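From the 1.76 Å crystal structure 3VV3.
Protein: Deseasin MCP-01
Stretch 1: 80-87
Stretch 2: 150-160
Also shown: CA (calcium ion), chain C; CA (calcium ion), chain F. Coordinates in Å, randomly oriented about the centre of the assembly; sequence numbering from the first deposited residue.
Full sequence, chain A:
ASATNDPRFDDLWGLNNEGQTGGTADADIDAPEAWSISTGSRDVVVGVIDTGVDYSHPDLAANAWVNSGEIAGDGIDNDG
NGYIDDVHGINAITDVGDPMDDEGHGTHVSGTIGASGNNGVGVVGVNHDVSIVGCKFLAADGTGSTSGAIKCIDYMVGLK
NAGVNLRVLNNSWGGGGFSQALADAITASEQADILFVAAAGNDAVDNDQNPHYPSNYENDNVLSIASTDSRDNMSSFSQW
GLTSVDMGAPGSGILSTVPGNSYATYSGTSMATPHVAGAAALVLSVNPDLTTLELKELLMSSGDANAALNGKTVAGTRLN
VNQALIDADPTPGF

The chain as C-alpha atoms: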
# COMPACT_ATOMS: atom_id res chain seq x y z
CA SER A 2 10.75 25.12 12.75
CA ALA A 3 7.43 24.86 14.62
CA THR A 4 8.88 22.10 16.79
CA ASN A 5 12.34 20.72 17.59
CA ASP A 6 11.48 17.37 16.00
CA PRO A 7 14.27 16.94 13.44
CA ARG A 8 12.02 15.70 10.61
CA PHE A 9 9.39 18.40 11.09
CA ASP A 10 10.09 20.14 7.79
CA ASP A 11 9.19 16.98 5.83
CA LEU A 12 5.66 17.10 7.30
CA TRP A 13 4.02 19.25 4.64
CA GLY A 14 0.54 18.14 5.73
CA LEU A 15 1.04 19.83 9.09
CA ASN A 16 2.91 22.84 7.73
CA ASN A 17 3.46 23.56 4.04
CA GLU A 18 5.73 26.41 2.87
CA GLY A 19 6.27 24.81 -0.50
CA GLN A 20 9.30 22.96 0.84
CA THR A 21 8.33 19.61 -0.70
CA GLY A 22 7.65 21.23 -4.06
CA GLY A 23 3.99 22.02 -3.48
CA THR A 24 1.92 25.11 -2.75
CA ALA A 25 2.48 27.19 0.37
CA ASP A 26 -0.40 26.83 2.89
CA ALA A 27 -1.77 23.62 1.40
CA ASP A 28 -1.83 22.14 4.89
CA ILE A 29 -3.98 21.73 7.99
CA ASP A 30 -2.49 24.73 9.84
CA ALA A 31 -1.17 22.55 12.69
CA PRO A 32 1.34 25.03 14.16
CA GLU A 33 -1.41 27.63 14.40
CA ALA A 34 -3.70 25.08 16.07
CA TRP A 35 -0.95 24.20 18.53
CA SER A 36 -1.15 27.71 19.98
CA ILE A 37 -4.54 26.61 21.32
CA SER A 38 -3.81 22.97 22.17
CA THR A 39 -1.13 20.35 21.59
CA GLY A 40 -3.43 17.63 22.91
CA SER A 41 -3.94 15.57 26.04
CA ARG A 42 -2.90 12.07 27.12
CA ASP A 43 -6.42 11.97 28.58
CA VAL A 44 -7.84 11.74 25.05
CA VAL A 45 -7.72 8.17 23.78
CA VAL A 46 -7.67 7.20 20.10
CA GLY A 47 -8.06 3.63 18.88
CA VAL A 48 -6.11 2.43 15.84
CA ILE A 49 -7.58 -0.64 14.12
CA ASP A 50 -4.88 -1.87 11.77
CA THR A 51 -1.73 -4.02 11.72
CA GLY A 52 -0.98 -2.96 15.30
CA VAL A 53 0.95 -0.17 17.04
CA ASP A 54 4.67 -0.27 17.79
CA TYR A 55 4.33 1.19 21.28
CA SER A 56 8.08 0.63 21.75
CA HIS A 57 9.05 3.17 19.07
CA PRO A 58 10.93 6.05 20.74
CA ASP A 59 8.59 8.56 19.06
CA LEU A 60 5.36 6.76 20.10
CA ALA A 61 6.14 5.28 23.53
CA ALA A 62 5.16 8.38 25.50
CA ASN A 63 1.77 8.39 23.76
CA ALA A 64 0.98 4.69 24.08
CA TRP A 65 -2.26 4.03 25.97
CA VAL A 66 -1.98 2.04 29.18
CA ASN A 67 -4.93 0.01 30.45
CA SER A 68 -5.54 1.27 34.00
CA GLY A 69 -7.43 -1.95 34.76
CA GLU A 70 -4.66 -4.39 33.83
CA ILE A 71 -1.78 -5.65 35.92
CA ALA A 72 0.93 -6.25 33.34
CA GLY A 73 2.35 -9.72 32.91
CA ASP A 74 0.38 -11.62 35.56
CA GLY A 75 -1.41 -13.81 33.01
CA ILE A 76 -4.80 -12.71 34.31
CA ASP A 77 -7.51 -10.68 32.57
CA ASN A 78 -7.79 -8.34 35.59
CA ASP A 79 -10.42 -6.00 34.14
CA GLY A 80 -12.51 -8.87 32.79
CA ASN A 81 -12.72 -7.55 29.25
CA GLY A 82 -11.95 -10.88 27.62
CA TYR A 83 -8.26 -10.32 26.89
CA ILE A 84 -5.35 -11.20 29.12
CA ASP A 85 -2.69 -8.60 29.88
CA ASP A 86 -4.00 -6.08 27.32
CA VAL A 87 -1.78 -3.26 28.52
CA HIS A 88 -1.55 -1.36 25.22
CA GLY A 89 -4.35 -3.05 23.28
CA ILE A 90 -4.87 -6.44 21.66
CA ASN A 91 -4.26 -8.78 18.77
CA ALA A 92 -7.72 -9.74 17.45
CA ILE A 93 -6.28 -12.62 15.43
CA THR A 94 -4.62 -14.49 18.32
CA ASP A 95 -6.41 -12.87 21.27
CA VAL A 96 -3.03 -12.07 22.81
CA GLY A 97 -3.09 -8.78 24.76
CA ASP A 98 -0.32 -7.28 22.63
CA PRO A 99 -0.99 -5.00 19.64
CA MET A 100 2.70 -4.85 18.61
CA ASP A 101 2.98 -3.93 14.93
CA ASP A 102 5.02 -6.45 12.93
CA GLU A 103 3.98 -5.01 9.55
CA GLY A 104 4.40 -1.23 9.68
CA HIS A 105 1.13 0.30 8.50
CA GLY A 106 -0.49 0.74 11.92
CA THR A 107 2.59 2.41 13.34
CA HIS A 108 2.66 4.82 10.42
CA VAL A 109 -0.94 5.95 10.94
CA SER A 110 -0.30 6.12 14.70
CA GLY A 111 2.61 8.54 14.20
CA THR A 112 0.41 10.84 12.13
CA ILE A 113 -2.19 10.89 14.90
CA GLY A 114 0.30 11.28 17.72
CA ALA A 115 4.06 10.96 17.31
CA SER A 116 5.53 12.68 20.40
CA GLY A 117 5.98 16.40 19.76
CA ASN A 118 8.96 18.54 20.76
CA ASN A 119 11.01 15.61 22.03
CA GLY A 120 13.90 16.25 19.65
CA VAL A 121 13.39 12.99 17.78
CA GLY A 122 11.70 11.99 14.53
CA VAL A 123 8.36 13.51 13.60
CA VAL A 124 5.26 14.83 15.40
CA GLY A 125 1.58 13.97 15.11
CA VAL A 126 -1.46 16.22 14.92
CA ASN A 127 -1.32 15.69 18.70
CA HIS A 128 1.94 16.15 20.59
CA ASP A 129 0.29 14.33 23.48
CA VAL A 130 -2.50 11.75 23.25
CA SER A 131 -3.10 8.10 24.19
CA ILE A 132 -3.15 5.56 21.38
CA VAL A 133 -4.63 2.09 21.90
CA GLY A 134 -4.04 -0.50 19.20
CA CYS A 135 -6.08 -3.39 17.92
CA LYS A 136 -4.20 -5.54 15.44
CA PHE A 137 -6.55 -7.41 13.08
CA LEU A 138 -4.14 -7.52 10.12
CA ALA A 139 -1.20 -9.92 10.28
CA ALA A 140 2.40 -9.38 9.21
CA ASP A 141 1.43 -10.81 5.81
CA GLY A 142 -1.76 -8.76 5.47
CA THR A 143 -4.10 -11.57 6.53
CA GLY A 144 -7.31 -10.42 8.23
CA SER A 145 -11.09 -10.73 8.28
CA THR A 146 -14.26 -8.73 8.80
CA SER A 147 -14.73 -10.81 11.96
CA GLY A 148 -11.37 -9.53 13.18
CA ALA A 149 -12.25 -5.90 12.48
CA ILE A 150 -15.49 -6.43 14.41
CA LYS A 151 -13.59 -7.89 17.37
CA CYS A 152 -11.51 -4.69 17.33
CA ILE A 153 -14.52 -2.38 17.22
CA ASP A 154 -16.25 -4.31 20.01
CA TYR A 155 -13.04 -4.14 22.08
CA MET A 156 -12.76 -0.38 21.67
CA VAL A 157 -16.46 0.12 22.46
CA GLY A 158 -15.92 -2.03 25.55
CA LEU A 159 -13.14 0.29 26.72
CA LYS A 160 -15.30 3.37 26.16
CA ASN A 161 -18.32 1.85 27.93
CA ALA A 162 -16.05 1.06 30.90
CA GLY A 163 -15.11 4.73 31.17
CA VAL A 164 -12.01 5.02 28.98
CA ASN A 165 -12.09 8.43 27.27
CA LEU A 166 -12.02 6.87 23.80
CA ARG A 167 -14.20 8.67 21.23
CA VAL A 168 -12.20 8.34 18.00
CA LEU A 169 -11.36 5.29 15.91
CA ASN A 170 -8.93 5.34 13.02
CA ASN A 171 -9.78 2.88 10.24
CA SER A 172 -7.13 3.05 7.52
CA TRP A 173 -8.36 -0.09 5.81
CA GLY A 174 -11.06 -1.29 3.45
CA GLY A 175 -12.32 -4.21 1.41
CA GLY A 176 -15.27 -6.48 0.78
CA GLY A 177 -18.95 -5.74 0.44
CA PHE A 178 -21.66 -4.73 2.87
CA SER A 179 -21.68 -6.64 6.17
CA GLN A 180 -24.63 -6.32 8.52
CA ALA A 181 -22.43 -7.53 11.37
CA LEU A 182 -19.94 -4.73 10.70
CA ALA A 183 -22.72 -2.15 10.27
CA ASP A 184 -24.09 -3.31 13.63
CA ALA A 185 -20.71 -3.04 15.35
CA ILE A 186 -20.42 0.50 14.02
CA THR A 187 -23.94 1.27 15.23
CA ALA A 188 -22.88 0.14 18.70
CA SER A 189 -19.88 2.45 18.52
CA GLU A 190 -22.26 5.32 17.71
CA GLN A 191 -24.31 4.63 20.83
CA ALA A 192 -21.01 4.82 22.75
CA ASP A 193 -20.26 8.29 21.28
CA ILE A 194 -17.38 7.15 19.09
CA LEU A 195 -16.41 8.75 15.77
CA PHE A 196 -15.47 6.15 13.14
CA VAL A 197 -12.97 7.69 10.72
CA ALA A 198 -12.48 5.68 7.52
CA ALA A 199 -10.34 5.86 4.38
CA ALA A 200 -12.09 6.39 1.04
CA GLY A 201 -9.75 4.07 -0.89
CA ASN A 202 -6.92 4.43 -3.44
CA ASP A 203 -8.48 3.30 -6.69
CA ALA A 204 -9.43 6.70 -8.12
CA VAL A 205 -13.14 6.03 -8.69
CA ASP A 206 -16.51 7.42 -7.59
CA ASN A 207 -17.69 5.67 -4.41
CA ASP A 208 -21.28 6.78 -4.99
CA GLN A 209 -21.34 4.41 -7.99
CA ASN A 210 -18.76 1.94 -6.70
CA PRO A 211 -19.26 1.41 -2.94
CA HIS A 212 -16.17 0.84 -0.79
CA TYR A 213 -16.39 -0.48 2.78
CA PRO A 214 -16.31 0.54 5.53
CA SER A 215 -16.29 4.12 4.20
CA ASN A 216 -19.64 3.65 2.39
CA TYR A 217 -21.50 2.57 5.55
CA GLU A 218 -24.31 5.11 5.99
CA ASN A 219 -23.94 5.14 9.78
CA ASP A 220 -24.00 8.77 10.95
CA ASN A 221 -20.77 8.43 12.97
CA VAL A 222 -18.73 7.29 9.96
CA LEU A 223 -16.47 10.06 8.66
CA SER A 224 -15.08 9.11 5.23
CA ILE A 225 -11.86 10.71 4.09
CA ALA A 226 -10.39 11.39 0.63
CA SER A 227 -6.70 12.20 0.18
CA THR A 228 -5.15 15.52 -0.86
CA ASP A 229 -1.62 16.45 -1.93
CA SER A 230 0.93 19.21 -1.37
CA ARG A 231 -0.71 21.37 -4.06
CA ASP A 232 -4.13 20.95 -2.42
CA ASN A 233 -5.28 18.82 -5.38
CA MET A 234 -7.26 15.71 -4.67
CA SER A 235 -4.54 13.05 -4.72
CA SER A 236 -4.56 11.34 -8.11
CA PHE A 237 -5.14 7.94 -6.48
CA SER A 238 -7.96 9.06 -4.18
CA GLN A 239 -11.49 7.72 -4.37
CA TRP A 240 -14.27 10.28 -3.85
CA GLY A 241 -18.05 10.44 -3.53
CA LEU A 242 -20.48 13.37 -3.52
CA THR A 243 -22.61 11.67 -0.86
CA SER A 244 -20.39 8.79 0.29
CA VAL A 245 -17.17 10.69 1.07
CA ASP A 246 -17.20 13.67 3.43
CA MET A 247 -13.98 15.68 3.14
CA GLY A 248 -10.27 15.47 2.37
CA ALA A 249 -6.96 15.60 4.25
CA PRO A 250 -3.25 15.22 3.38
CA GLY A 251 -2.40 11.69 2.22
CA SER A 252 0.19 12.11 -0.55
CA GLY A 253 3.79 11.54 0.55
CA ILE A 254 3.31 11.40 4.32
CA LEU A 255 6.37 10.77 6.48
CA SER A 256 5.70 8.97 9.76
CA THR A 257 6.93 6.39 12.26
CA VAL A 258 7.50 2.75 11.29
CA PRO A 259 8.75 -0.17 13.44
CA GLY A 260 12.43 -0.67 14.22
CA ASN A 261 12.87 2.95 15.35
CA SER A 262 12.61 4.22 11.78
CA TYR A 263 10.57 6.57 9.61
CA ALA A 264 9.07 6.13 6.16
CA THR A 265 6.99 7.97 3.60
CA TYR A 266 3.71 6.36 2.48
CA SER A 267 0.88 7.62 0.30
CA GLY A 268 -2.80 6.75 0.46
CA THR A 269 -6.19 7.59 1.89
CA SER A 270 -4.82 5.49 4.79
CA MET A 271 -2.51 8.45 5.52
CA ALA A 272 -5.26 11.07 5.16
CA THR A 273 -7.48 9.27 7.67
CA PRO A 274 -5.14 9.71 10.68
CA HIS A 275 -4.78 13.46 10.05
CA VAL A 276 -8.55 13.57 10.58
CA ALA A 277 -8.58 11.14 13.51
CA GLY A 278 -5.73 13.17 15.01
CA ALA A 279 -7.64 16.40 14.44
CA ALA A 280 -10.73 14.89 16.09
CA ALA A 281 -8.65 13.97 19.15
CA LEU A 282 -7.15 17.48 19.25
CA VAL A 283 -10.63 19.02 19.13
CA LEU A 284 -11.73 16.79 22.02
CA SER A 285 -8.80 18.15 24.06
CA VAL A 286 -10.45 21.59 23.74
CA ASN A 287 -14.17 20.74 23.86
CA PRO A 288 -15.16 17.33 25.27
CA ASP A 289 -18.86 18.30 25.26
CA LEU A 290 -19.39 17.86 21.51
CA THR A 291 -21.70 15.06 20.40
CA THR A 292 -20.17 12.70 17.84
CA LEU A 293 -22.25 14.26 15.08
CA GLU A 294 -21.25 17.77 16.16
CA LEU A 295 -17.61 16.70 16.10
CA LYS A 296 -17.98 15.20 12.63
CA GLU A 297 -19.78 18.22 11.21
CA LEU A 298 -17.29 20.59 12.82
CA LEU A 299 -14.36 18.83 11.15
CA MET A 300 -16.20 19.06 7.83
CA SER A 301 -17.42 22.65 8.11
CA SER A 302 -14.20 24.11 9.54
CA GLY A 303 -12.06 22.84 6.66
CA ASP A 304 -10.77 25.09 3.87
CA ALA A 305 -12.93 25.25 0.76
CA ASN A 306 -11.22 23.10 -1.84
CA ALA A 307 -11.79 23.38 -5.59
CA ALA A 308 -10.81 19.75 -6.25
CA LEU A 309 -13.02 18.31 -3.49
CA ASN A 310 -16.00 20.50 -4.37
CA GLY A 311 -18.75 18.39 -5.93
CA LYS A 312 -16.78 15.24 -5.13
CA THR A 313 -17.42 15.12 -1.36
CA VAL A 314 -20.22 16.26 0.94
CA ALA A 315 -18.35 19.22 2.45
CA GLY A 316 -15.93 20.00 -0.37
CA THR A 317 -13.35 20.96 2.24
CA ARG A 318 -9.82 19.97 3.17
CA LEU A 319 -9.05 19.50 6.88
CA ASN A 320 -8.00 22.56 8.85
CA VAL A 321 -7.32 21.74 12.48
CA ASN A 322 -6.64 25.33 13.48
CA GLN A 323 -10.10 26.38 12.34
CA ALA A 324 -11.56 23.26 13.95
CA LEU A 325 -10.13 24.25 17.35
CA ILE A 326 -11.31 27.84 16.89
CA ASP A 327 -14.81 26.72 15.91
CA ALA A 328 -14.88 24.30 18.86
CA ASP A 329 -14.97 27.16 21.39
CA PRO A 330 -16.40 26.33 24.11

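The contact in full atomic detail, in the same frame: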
# COMPACT_ATOMS: atom_id res chain seq x y z
N GLY A 80 -11.43 -8.04 33.27
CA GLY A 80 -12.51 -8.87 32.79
C GLY A 80 -13.09 -8.42 31.46
O GLY A 80 -14.30 -8.45 31.25
N ASN A 81 -12.23 -7.98 30.55
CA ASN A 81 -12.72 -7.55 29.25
C ASN A 81 -12.50 -8.59 28.15
O ASN A 81 -12.74 -8.32 26.97
CB ASN A 81 -12.19 -6.17 28.85
CG ASN A 81 -10.71 -6.18 28.52
OD1 ASN A 81 -9.99 -7.15 28.79
ND2 ASN A 81 -10.24 -5.09 27.92
N GLY A 82 -12.04 -9.77 28.55
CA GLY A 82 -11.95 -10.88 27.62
C GLY A 82 -10.56 -11.12 27.07
O GLY A 82 -10.32 -12.11 26.38
N TYR A 83 -9.64 -10.21 27.37
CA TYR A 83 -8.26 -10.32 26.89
C TYR A 83 -7.28 -10.25 28.04
O TYR A 83 -7.38 -9.40 28.91
CB TYR A 83 -7.96 -9.22 25.85
CG TYR A 83 -8.88 -9.34 24.66
CD1 TYR A 83 -8.56 -10.17 23.59
CD2 TYR A 83 -10.10 -8.67 24.62
CE1 TYR A 83 -9.41 -10.31 22.52
CE2 TYR A 83 -10.96 -8.80 23.54
CZ TYR A 83 -10.61 -9.62 22.49
OH TYR A 83 -11.44 -9.78 21.41
N ILE A 84 -6.33 -11.17 28.05
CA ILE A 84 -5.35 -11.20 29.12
C ILE A 84 -4.19 -10.23 28.90
O ILE A 84 -3.58 -10.21 27.83
CB ILE A 84 -4.77 -12.61 29.27
CG1 ILE A 84 -5.86 -13.58 29.75
CG2 ILE A 84 -3.55 -12.60 30.20
CD1 ILE A 84 -5.47 -15.05 29.62
N ASP A 85 -3.89 -9.42 29.91
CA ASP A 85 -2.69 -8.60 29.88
C ASP A 85 -2.69 -7.59 28.72
O ASP A 85 -1.64 -7.28 28.16
CB ASP A 85 -1.42 -9.47 29.84
CG ASP A 85 -1.15 -10.19 31.16
OD1 ASP A 85 -1.84 -9.88 32.15
OD2 ASP A 85 -0.25 -11.05 31.23
N ASP A 86 -3.88 -7.09 28.38
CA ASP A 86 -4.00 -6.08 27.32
C ASP A 86 -3.61 -4.69 27.84
O ASP A 86 -4.46 -3.84 28.11
CB ASP A 86 -5.39 -6.09 26.67
CG ASP A 86 -6.50 -5.75 27.64
OD1 ASP A 86 -6.51 -6.34 28.74
OD2 ASP A 86 -7.36 -4.92 27.29
N VAL A 87 -2.31 -4.49 27.97
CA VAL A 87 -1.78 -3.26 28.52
C VAL A 87 -1.89 -2.11 27.52
O VAL A 87 -2.30 -1.02 27.88
CB VAL A 87 -0.31 -3.45 28.95
CG1 VAL A 87 0.32 -2.11 29.36
CG2 VAL A 87 -0.23 -4.48 30.09
N ILE A 150 -14.38 -6.54 13.45
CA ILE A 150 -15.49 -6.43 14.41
C ILE A 150 -15.02 -6.68 15.85
O ILE A 150 -15.43 -5.97 16.78
CB ILE A 150 -16.67 -7.36 14.02
CG1 ILE A 150 -17.36 -6.82 12.76
CG2 ILE A 150 -17.67 -7.45 15.15
CD1 ILE A 150 -18.31 -7.83 12.11
N LYS A 151 -14.15 -7.66 16.05
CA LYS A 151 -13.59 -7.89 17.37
C LYS A 151 -12.89 -6.63 17.87
O LYS A 151 -12.99 -6.28 19.05
CB LYS A 151 -12.62 -9.07 17.38
CG LYS A 151 -13.30 -10.42 17.23
CD LYS A 151 -12.28 -11.56 17.09
CE LYS A 151 -11.58 -11.89 18.39
NZ LYS A 151 -10.66 -13.06 18.22
N CYS A 152 -12.19 -5.94 16.97
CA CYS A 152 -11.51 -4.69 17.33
C CYS A 152 -12.49 -3.60 17.72
O CYS A 152 -12.31 -2.94 18.74
CB CYS A 152 -10.64 -4.20 16.16
SG CYS A 152 -9.11 -5.15 15.99
N ILE A 153 -13.52 -3.41 16.91
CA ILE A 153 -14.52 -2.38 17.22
C ILE A 153 -15.21 -2.67 18.55
O ILE A 153 -15.32 -1.79 19.40
CB ILE A 153 -15.54 -2.21 16.08
CG1 ILE A 153 -14.82 -1.80 14.79
CG2 ILE A 153 -16.62 -1.19 16.46
CD1 ILE A 153 -15.63 -1.99 13.52
N ASP A 154 -15.64 -3.91 18.74
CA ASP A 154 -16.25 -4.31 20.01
C ASP A 154 -15.31 -4.05 21.19
O ASP A 154 -15.75 -3.61 22.26
CB ASP A 154 -16.64 -5.79 19.98
CG ASP A 154 -17.81 -6.08 19.04
OD1 ASP A 154 -18.42 -5.14 18.50
OD2 ASP A 154 -18.12 -7.28 18.86
N TYR A 155 -14.02 -4.35 21.01
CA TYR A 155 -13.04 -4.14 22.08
C TYR A 155 -12.96 -2.67 22.46
O TYR A 155 -12.98 -2.32 23.64
CB TYR A 155 -11.66 -4.64 21.65
CG TYR A 155 -10.51 -4.29 22.58
CD1 TYR A 155 -10.30 -5.01 23.75
CD2 TYR A 155 -9.61 -3.27 22.27
CE1 TYR A 155 -9.24 -4.70 24.61
CE2 TYR A 155 -8.54 -2.96 23.12
CZ TYR A 155 -8.37 -3.68 24.28
OH TYR A 155 -7.32 -3.40 25.12
N MET A 156 -12.86 -1.82 21.45
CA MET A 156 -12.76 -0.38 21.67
C MET A 156 -14.03 0.16 22.32
O MET A 156 -13.97 1.01 23.22
CB MET A 156 -12.50 0.34 20.33
CG MET A 156 -11.19 -0.07 19.65
SD MET A 156 -9.74 0.60 20.50
CE MET A 156 -8.43 -0.04 19.44
N VAL A 157 -15.19 -0.31 21.86
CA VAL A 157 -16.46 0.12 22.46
C VAL A 157 -16.52 -0.33 23.91
O VAL A 157 -16.98 0.41 24.77
CB VAL A 157 -17.66 -0.42 21.68
CG1 VAL A 157 -18.96 -0.11 22.42
CG2 VAL A 157 -17.66 0.19 20.26
N GLY A 158 -16.03 -1.54 24.18
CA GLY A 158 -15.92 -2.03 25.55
C GLY A 158 -15.11 -1.09 26.44
O GLY A 158 -15.51 -0.77 27.56
N LEU A 159 -13.97 -0.62 25.94
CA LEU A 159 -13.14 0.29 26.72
C LEU A 159 -13.91 1.58 27.04
O LEU A 159 -13.94 2.05 28.19
CB LEU A 159 -11.84 0.62 25.98
CG LEU A 159 -10.81 -0.49 25.80
CD1 LEU A 159 -9.59 0.04 25.02
CD2 LEU A 159 -10.38 -1.05 27.15
N LYS A 160 -14.55 2.13 26.02
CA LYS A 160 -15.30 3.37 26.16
C LYS A 160 -16.45 3.19 27.16
O LYS A 160 -16.65 4.02 28.05
CB LYS A 160 -15.82 3.84 24.79
CG LYS A 160 -16.85 4.98 24.83
CD LYS A 160 -16.26 6.23 25.47
CE LYS A 160 -17.22 7.41 25.40
NZ LYS A 160 -18.52 7.13 26.09
CA CA C . -7.91 -7.49 30.18
CA CA F . -3.13 -8.83 33.86
O HOH W 1 -12.68 -3.87 25.99
O HOH W 2 -13.56 -8.06 21.04

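Residues 150-160 lie within a helix that begins earlier in the chain and continues later. Its backbone hydrogen bonds follow the i to i-4 pattern, from Asp154 N to Ile150 O through Lys160 N to Met156 O. Residues 80-87 form no regular helix or strand. Their backbone turns repeatedly, with positive phi at Gly80, Gly82 and Asp85. Gly82 has phi 100° and psi -8°, where a CB would be jammed against the carbonyl oxygen of Asn81. The backbones stay well apart: the nearest CA atoms, Asn81 CA and Gly158 CA, are 7.4 Å from each other. Side chains and two waters therefore make the contact, which buries 241 Å² in total.

The loop is shaped around a calcium ion, CA of chain C. Asn81 OD1 binds it at 2.5 Å, Tyr83 O at 2.4 Å and Asp86 OD1 at 2.3 Å. Tyr83 O and Asp86 OD1 lie 3.2 Å apart because both bind this metal; they are not hydrogen-bonded to each other. The second calcium, CA of chain F, is bound by Asp85 OD1 at 2.4 Å, far from the helix.

Asp86 links the calcium site to the helix. While its OD1 binds the metal, its OD2 accepts a hydrogen bond from Tyr155 OH at 2.6 Å. This is the only direct hydrogen bond between the stretches. OD2 lies near the plane of the Tyr155 ring, at its edge. The same OD2 accepts a nearly straight hydrogen bond from Asn81 ND2 at 3.0 Å. Asn81 thus uses both ends of its amide, OD1 on the metal and ND2 on the carboxylate. Its ND2 also comes within 3.5 Å of Tyr155 CE1 and 4.1 Å of Leu159 CD2.

Tyr155 has chi1 near 171° (t), and its CA-to-CB bond points toward the loop. It has the largest covered area of the contact, 82 Å². Its ring meets that of Tyr83 in an offset edge-to-face pair, with the edge of Tyr155 toward the face of Tyr83. The planes stand at 89° and the centroids are 5.5 Å apart. The closest atoms are Tyr83 CD2 and Tyr155 CD1, at 3.8 Å.

The Tyr83 hydroxyl reaches the preceding turn of the helix, where OH packs 3.7 Å from Lys151 CE. Water 2 joins Tyr83 OH (2.8 Å from its O) to Lys151 O (2.7 Å). Water 1 donates to Tyr155 O at 2.8 Å from its O and accepts a weak bond from Asn81 ND2 at 3.3 Å.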